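Agglutinin alpha chain (Maclura pomifera, PDB 3LLZ) binds D-galactose as a lectin of the jacalin family, recognising the T-antigen disaccharide Gal-beta1,3-GalNAc. Local coordinates at residues V2-G7 against G26-T31; V66-Y71 against F127-S132. All coordinates share one frame; numbering follows the deposited sequence.

How the contacts relate
Contacts 1 and 2 join the three-stranded sheet of 2-5, 110-120 and 124-132 to each of the two four-stranded sheets, so together they bridge all three faces of a beta prism. Their centres lie about 13 Å apart. Strand 110-120 lies between their two strands in the shared sheet, yet they touch directly: D5 OD1 of contact 1 is 2.6 Å from Y130 OH of contact 2, a probable hydrogen bond, and G7 CA packs on the same hydroxyl. Neither reaches the bound sugar. The side chain of F4 stays about 10 Å from the N-acetylgalactosamine and that of F127 about 12 Å, although the sugar-binding G1 directly precedes segment 2-7.

Contact 1. Residues V2-G7 against G26-T31; sequences VTFDDG and GGLRVT
From F4 opposite L28 to D6 opposite V30, the backbones of 2-7 and 26-31 run in roughly the same direction and draw together, the CA atoms of these pairs closing from 10.6 Å to 8.6 Å. No direct hydrogen bond crosses, for strand 2-5 belongs to the three-stranded sheet and 25-34 to a four-stranded one, two faces of the beta prism. F4 reaches over with the far end of its ring, CZ standing 4.3 Å from L28 CD1; the methyl comes obliquely to the ring. D6 makes the polar half of the contact. With CG beside its backbone N (chi1 -69°), it directs OD2 at V30, 4.2 Å from CB. A water links the two segments beside it, donating to D6 OD2 and accepting from V30 N, both at 2.8 Å. The buried carboxylate is gripped at both oxygens, since OD2 also bonds Y32 OH and OD1 bonds H44 NE2, which should hold its plane fixed. The H44 ring also stacks on F4, and L28 packs against it. Strand 110-120 pairs with the backbone of 2-7 and touches F4 and L28 through I120 and V30 through F116, while F17 of strand 11-19 meets L28.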
ATOM      1  N   VAL A   2      23.806   4.201 -18.581  1.00 11.82           N
ATOM      2  CA  VAL A   2      22.859   3.136 -18.864  1.00 12.12           C
ATOM      3  C   VAL A   2      21.840   3.132 -17.730  1.00 11.79           C
ATOM      4  O   VAL A   2      22.202   3.021 -16.558  1.00 13.44           O
ATOM      5  CB  VAL A   2      23.561   1.761 -18.922  1.00 11.59           C
ATOM      6  CG1 VAL A   2      22.529   0.652 -19.084  1.00 11.56           C
ATOM      7  CG2 VAL A   2      24.550   1.734 -20.083  1.00 15.60           C
ATOM      8  N   THR A   3      20.567   3.276 -18.079  1.00 12.33           N
ATOM      9  CA  THR A   3      19.518   3.280 -17.068  1.00 11.49           C
ATOM     10  C   THR A   3      19.246   1.875 -16.557  1.00 13.07           C
ATOM     11  O   THR A   3      19.446   0.884 -17.268  1.00 13.74           O
ATOM     12  CB  THR A   3      18.196   3.850 -17.623  1.00 12.50           C
ATOM     13  OG1 THR A   3      17.770   3.065 -18.744  1.00 14.86           O
ATOM     14  CG2 THR A   3      18.377   5.299 -18.059  1.00 12.80           C
ATOM     15  N   PHE A   4      18.797   1.792 -15.313  1.00 11.60           N
ATOM     16  CA  PHE A   4      18.468   0.507 -14.719  1.00 12.22           C
ATOM     17  C   PHE A   4      17.282   0.702 -13.798  1.00 13.15           C
ATOM     18  O   PHE A   4      16.989   1.818 -13.372  1.00 12.80           O
ATOM     19  CB  PHE A   4      19.646  -0.072 -13.929  1.00 12.14           C
ATOM     20  CG  PHE A   4      19.930   0.642 -12.634  1.00 12.63           C
ATOM     21  CD1 PHE A   4      20.792   1.735 -12.600  1.00 11.97           C
ATOM     22  CD2 PHE A   4      19.337   0.214 -11.443  1.00 13.29           C
ATOM     23  CE1 PHE A   4      21.067   2.393 -11.404  1.00 13.02           C
ATOM     24  CE2 PHE A   4      19.604   0.867 -10.239  1.00 14.82           C
ATOM     25  CZ  PHE A   4      20.472   1.958 -10.221  1.00 14.40           C
ATOM     26  N   ASP A   5      16.599  -0.394 -13.503  1.00 12.64           N
ATOM     27  CA  ASP A   5      15.444  -0.356 -12.626  1.00 12.10           C
ATOM     28  C   ASP A   5      15.307  -1.755 -12.053  1.00 12.68           C
ATOM     29  O   ASP A   5      14.817  -2.659 -12.728  1.00 13.51           O
ATOM     30  CB  ASP A   5      14.192   0.012 -13.426  1.00 12.10           C
ATOM     31  CG  ASP A   5      12.993   0.287 -12.543  1.00 11.50           C
ATOM     32  OD1 ASP A   5      13.018  -0.113 -11.365  1.00 13.55           O
ATOM     33  OD2 ASP A   5      12.023   0.898 -13.040  1.00 15.34           O
ATOM     34  N   ASP A   6      15.760  -1.942 -10.819  1.00 12.75           N
ATOM     35  CA  ASP A   6      15.680  -3.249 -10.182  1.00 13.09           C
ATOM     36  C   ASP A   6      14.240  -3.634  -9.882  1.00 13.43           C
ATOM     37  O   ASP A   6      13.911  -4.817  -9.802  1.00 14.45           O
ATOM     38  CB  ASP A   6      16.474  -3.274  -8.872  1.00 13.89           C
ATOM     39  CG  ASP A   6      17.973  -3.193  -9.088  1.00 15.19           C
ATOM     40  OD1 ASP A   6      18.427  -3.406 -10.232  1.00 14.75           O
ATOM     41  OD2 ASP A   6      18.694  -2.928  -8.107  1.00 13.02           O
ATOM     42  N   GLY A   7      13.381  -2.636  -9.707  1.00 12.78           N
ATOM     43  CA  GLY A   7      11.999  -2.928  -9.384  1.00 13.12           C
ATOM     44  C   GLY A   7      11.838  -3.041  -7.881  1.00 12.42           C
ATOM     45  O   GLY A   7      12.715  -2.614  -7.120  1.00 11.74           O
ATOM     46  N   GLY A  26      30.386   5.233  -8.088  1.00 12.84           N
ATOM     47  CA  GLY A  26      30.478   4.458  -9.309  1.00 13.63           C
ATOM     48  C   GLY A  26      29.322   3.482  -9.453  1.00 14.28           C
ATOM     49  O   GLY A  26      28.160   3.860  -9.307  1.00 14.74           O
ATOM     50  N   GLY A  27      29.645   2.220  -9.732  1.00 13.23           N
ATOM     51  CA  GLY A  27      28.613   1.215  -9.904  1.00 15.35           C
ATOM     52  C   GLY A  27      27.996   0.741  -8.605  1.00 15.86           C
ATOM     53  O   GLY A  27      28.482   1.056  -7.517  1.00 15.22           O
ATOM     54  N   LEU A  28      26.912  -0.020  -8.717  1.00 14.79           N
ATOM     55  CA  LEU A  28      26.248  -0.543  -7.536  1.00 16.74           C
ATOM     56  C   LEU A  28      25.459  -1.806  -7.846  1.00 15.72           C
ATOM     57  O   LEU A  28      24.970  -2.001  -8.962  1.00 15.21           O
ATOM     58  CB  LEU A  28      25.342   0.526  -6.924  1.00 20.60           C
ATOM     59  CG  LEU A  28      24.075   0.969  -7.644  1.00 22.26           C
ATOM     60  CD1 LEU A  28      22.952  -0.007  -7.337  1.00 24.83           C
ATOM     61  CD2 LEU A  28      23.682   2.359  -7.161  1.00 24.98           C
ATOM     62  N   ARG A  29      25.372  -2.678  -6.850  1.00 15.04           N
ATOM     63  CA  ARG A  29      24.657  -3.939  -6.980  1.00 15.04           C
ATOM     64  C   ARG A  29      23.988  -4.201  -5.647  1.00 15.12           C
ATOM     65  O   ARG A  29      24.640  -4.248  -4.607  1.00 14.01           O
ATOM     66  CB  ARG A  29      25.629  -5.074  -7.308  1.00 14.67           C
ATOM     67  CG  ARG A  29      24.959  -6.389  -7.671  1.00 18.18           C
ATOM     68  CD  ARG A  29      26.007  -7.473  -7.885  1.00 23.18           C
ATOM     69  NE  ARG A  29      25.425  -8.775  -8.200  1.00 30.93           N
ATOM     70  CZ  ARG A  29      24.988  -9.139  -9.402  1.00 33.37           C
ATOM     71  NH1 ARG A  29      24.474 -10.348  -9.589  1.00 36.98           N
ATOM     72  NH2 ARG A  29      25.070  -8.303 -10.422  1.00 37.51           N
ATOM     73  N   VAL A  30      22.675  -4.367  -5.686  1.00 13.90           N
ATOM     74  CA  VAL A  30      21.912  -4.592  -4.477  1.00 13.62           C
ATOM     75  C   VAL A  30      21.431  -6.025  -4.336  1.00 13.39           C
ATOM     76  O   VAL A  30      20.999  -6.647  -5.305  1.00 14.15           O
ATOM     77  CB  VAL A  30      20.680  -3.661  -4.441  1.00 13.06           C
ATOM     78  CG1 VAL A  30      19.892  -3.883  -3.157  1.00 13.08           C
ATOM     79  CG2 VAL A  30      21.119  -2.208  -4.564  1.00 12.30           C
ATOM     80  N   THR A  31      21.538  -6.555  -3.125  1.00 13.05           N
ATOM     81  CA  THR A  31      21.035  -7.886  -2.835  1.00 14.38           C
ATOM     82  C   THR A  31      19.785  -7.618  -2.008  1.00 14.32           C
ATOM     83  O   THR A  31      19.856  -7.120  -0.883  1.00 14.72           O
ATOM     84  CB  THR A  31      22.021  -8.725  -2.012  1.00 16.04           C
ATOM     85  OG1 THR A  31      23.204  -8.956  -2.784  1.00 17.02           O
ATOM     86  CG2 THR A  31      21.395 -10.065  -1.649  1.00 16.57           C
TER
HETATM   87  O   HOH W   1      21.312  -3.954  -8.124  1.00 14.80           O

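Contact 2. Residues V66-Y71 against F127-S132; sequences VEVSGY and FSIYLS
In the beta-prism fold of the jacalin lectins, V68 meets F127 and I129 where two of the three sheets face each other in the core. Strands 65-75 and 124-132 run nearly antiparallel here, but as members of separate sheets: V68 and I129 are the nearest pair, their CA atoms 9.5 Å apart, and no hydrogen bond crosses. V68 divides its two methyls between two partners. CG1, anti to the backbone N (chi1 177°), comes within 4.2 Å of F127 CZ, approaching the ring obliquely as the two side chains extend from opposite directions. CG2 meets I129 CD1 at 4.1 Å, tip to tip, and V68 CB is hardly farther from that methyl. The chain of I129 is extended about CB-CG1 (chi2 176°), which carries CD1 out to the valine. Within its own strand I129 also lies against the phenyl group: its CG1 sits in the ring plane at the edge, 3.8 Å from F127 CE1. All three touching residues are buried: I113 of strand 110-120 touches V68 and I129, while F86 packs on V68, I81 on F127 and L106 on I129. Before V68, strand 65-75 has a classic beta bulge, V66 and E67 both facing K87. Strand 124-132 is outermost in its own chain, but F127, I129, Y130 and L131 pair antiparallel with a strand of the bound peptide, probably the short beta chain, and the sheet continues across that interface.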
ATOM      1  N   VAL A  66      17.045   3.623   7.554  1.00 12.81           N
ATOM      2  CA  VAL A  66      16.082   4.625   7.996  1.00 13.33           C
ATOM      3  C   VAL A  66      16.343   5.979   7.343  1.00 12.12           C
ATOM      4  O   VAL A  66      15.556   6.913   7.485  1.00 12.44           O
ATOM      5  CB  VAL A  66      16.072   4.782   9.536  1.00 13.61           C
ATOM      6  CG1 VAL A  66      15.687   3.457  10.184  1.00 15.02           C
ATOM      7  CG2 VAL A  66      17.427   5.263  10.033  1.00 13.71           C
ATOM      8  N   GLU A  67      17.463   6.090   6.634  1.00 12.63           N
ATOM      9  CA  GLU A  67      17.778   7.321   5.920  1.00 12.96           C
ATOM     10  C   GLU A  67      18.894   7.153   4.903  1.00 12.41           C
ATOM     11  O   GLU A  67      19.894   6.485   5.163  1.00 13.04           O
ATOM     12  CB  GLU A  67      18.175   8.454   6.879  1.00 14.89           C
ATOM     13  CG  GLU A  67      18.363   9.787   6.144  1.00 17.48           C
ATOM     14  CD  GLU A  67      18.721  10.951   7.052  1.00 21.77           C
ATOM     15  OE1 GLU A  67      18.359  10.924   8.245  1.00 25.35           O
ATOM     16  OE2 GLU A  67      19.351  11.912   6.560  1.00 24.60           O
ATOM     17  N   VAL A  68      18.695   7.754   3.736  1.00 12.90           N
ATOM     18  CA  VAL A  68      19.702   7.755   2.687  1.00 12.13           C
ATOM     19  C   VAL A  68      19.947   9.232   2.425  1.00 12.60           C
ATOM     20  O   VAL A  68      19.000  10.004   2.264  1.00 14.45           O
ATOM     21  CB  VAL A  68      19.208   7.098   1.378  1.00 12.82           C
ATOM     22  CG1 VAL A  68      20.294   7.212   0.299  1.00 13.62           C
ATOM     23  CG2 VAL A  68      18.867   5.644   1.623  1.00 14.21           C
ATOM     24  N   SER A  69      21.211   9.634   2.409  1.00 13.27           N
ATOM     25  CA  SER A  69      21.552  11.026   2.160  1.00 14.02           C
ATOM     26  C   SER A  69      22.844  11.063   1.367  1.00 14.45           C
ATOM     27  O   SER A  69      23.499  10.039   1.187  1.00 13.99           O
ATOM     28  CB  SER A  69      21.720  11.788   3.484  1.00 15.07           C
ATOM     29  OG  SER A  69      22.755  11.235   4.282  1.00 16.43           O
ATOM     30  N   GLY A  70      23.209  12.244   0.888  1.00 15.12           N
ATOM     31  CA  GLY A  70      24.431  12.350   0.121  1.00 15.33           C
ATOM     32  C   GLY A  70      24.591  13.712  -0.503  1.00 15.51           C
ATOM     33  O   GLY A  70      23.924  14.671  -0.113  1.00 15.75           O
ATOM     34  N   TYR A  71      25.484  13.794  -1.481  1.00 15.50           N
ATOM     35  CA  TYR A  71      25.747  15.044  -2.175  1.00 16.48           C
ATOM     36  C   TYR A  71      25.705  14.862  -3.679  1.00 16.55           C
ATOM     37  O   TYR A  71      26.099  13.818  -4.201  1.00 17.72           O
ATOM     38  CB  TYR A  71      27.117  15.602  -1.784  1.00 18.09           C
ATOM     39  CG  TYR A  71      27.133  16.304  -0.450  1.00 18.96           C
ATOM     40  CD1 TYR A  71      27.241  15.588   0.741  1.00 20.70           C
ATOM     41  CD2 TYR A  71      27.013  17.687  -0.378  1.00 22.22           C
ATOM     42  CE1 TYR A  71      27.229  16.239   1.974  1.00 23.03           C
ATOM     43  CE2 TYR A  71      26.998  18.346   0.844  1.00 23.13           C
ATOM     44  CZ  TYR A  71      27.107  17.618   2.014  1.00 24.34           C
ATOM     45  OH  TYR A  71      27.090  18.275   3.224  1.00 28.01           O
ATOM     46  N   PHE A 127      19.395   8.480  -9.058  1.00 12.15           N
ATOM     47  CA  PHE A 127      18.725   7.273  -8.611  1.00 11.85           C
ATOM     48  C   PHE A 127      17.427   7.623  -7.913  1.00 11.50           C
ATOM     49  O   PHE A 127      17.241   8.747  -7.440  1.00 12.08           O
ATOM     50  CB  PHE A 127      19.624   6.462  -7.667  1.00 11.89           C
ATOM     51  CG  PHE A 127      19.772   7.059  -6.296  1.00 13.09           C
ATOM     52  CD1 PHE A 127      18.940   6.657  -5.256  1.00 14.66           C
ATOM     53  CD2 PHE A 127      20.738   8.027  -6.047  1.00 15.28           C
ATOM     54  CE1 PHE A 127      19.071   7.212  -3.981  1.00 15.18           C
ATOM     55  CE2 PHE A 127      20.876   8.588  -4.780  1.00 14.35           C
ATOM     56  CZ  PHE A 127      20.041   8.179  -3.745  1.00 16.09           C
ATOM     57  N   SER A 128      16.524   6.651  -7.892  1.00 11.93           N
ATOM     58  CA  SER A 128      15.236   6.793  -7.236  1.00 10.75           C
ATOM     59  C   SER A 128      15.091   5.608  -6.296  1.00 11.49           C
ATOM     60  O   SER A 128      15.773   4.588  -6.445  1.00 10.75           O
ATOM     61  CB  SER A 128      14.100   6.819  -8.260  1.00 11.05           C
ATOM     62  OG  SER A 128      14.188   7.988  -9.064  1.00 11.93           O
ATOM     63  N   ILE A 129      14.204   5.754  -5.323  1.00 10.42           N
ATOM     64  CA  ILE A 129      13.974   4.731  -4.319  1.00 11.82           C
ATOM     65  C   ILE A 129      12.521   4.265  -4.264  1.00 10.59           C
ATOM     66  O   ILE A 129      11.589   5.078  -4.294  1.00 12.11           O
ATOM     67  CB  ILE A 129      14.375   5.275  -2.917  1.00 12.80           C
ATOM     68  CG1 ILE A 129      15.892   5.490  -2.867  1.00 15.26           C
ATOM     69  CG2 ILE A 129      13.902   4.334  -1.823  1.00 15.99           C
ATOM     70  CD1 ILE A 129      16.387   6.116  -1.572  1.00 19.27           C
ATOM     71  N   TYR A 130      12.336   2.950  -4.198  1.00  9.54           N
ATOM     72  CA  TYR A 130      11.008   2.360  -4.074  1.00 10.80           C
ATOM     73  C   TYR A 130      10.698   2.272  -2.584  1.00 10.44           C
ATOM     74  O   TYR A 130      11.513   1.777  -1.809  1.00  9.86           O
ATOM     75  CB  TYR A 130      10.971   0.937  -4.640  1.00  9.50           C
ATOM     76  CG  TYR A 130      10.904   0.822  -6.145  1.00 10.99           C
ATOM     77  CD1 TYR A 130      11.991   1.163  -6.946  1.00 11.06           C
ATOM     78  CD2 TYR A 130       9.761   0.320  -6.765  1.00 10.22           C
ATOM     79  CE1 TYR A 130      11.945   0.998  -8.331  1.00 10.74           C
ATOM     80  CE2 TYR A 130       9.699   0.150  -8.142  1.00 11.65           C
ATOM     81  CZ  TYR A 130      10.796   0.489  -8.919  1.00  9.71           C
ATOM     82  OH  TYR A 130      10.735   0.307 -10.274  1.00 12.00           O
ATOM     83  N   LEU A 131       9.522   2.748  -2.186  1.00  9.75           N
ATOM     84  CA  LEU A 131       9.118   2.698  -0.785  1.00 10.48           C
ATOM     85  C   LEU A 131       7.843   1.885  -0.624  1.00 10.83           C
ATOM     86  O   LEU A 131       6.935   1.952  -1.457  1.00 12.97           O
ATOM     87  CB  LEU A 131       8.883   4.108  -0.239  1.00 11.95           C
ATOM     88  CG  LEU A 131      10.083   5.051  -0.144  1.00 10.83           C
ATOM     89  CD1 LEU A 131       9.589   6.422   0.322  1.00 11.94           C
ATOM     90  CD2 LEU A 131      11.119   4.496   0.822  1.00 12.29           C
ATOM     91  N   SER A 132       7.777   1.117   0.455  1.00 11.66           N
ATOM     92  CA  SER A 132       6.599   0.309   0.717  1.00 10.88           C
ATOM     93  C   SER A 132       6.512  -0.092   2.177  1.00 12.67           C
ATOM     94  O   SER A 132       7.501  -0.064   2.906  1.00 12.32           O
ATOM     95  CB  SER A 132       6.633  -0.961  -0.140  1.00 12.79           C
ATOM     96  OG  SER A 132       5.512  -1.792   0.130  1.00 15.39           O
TER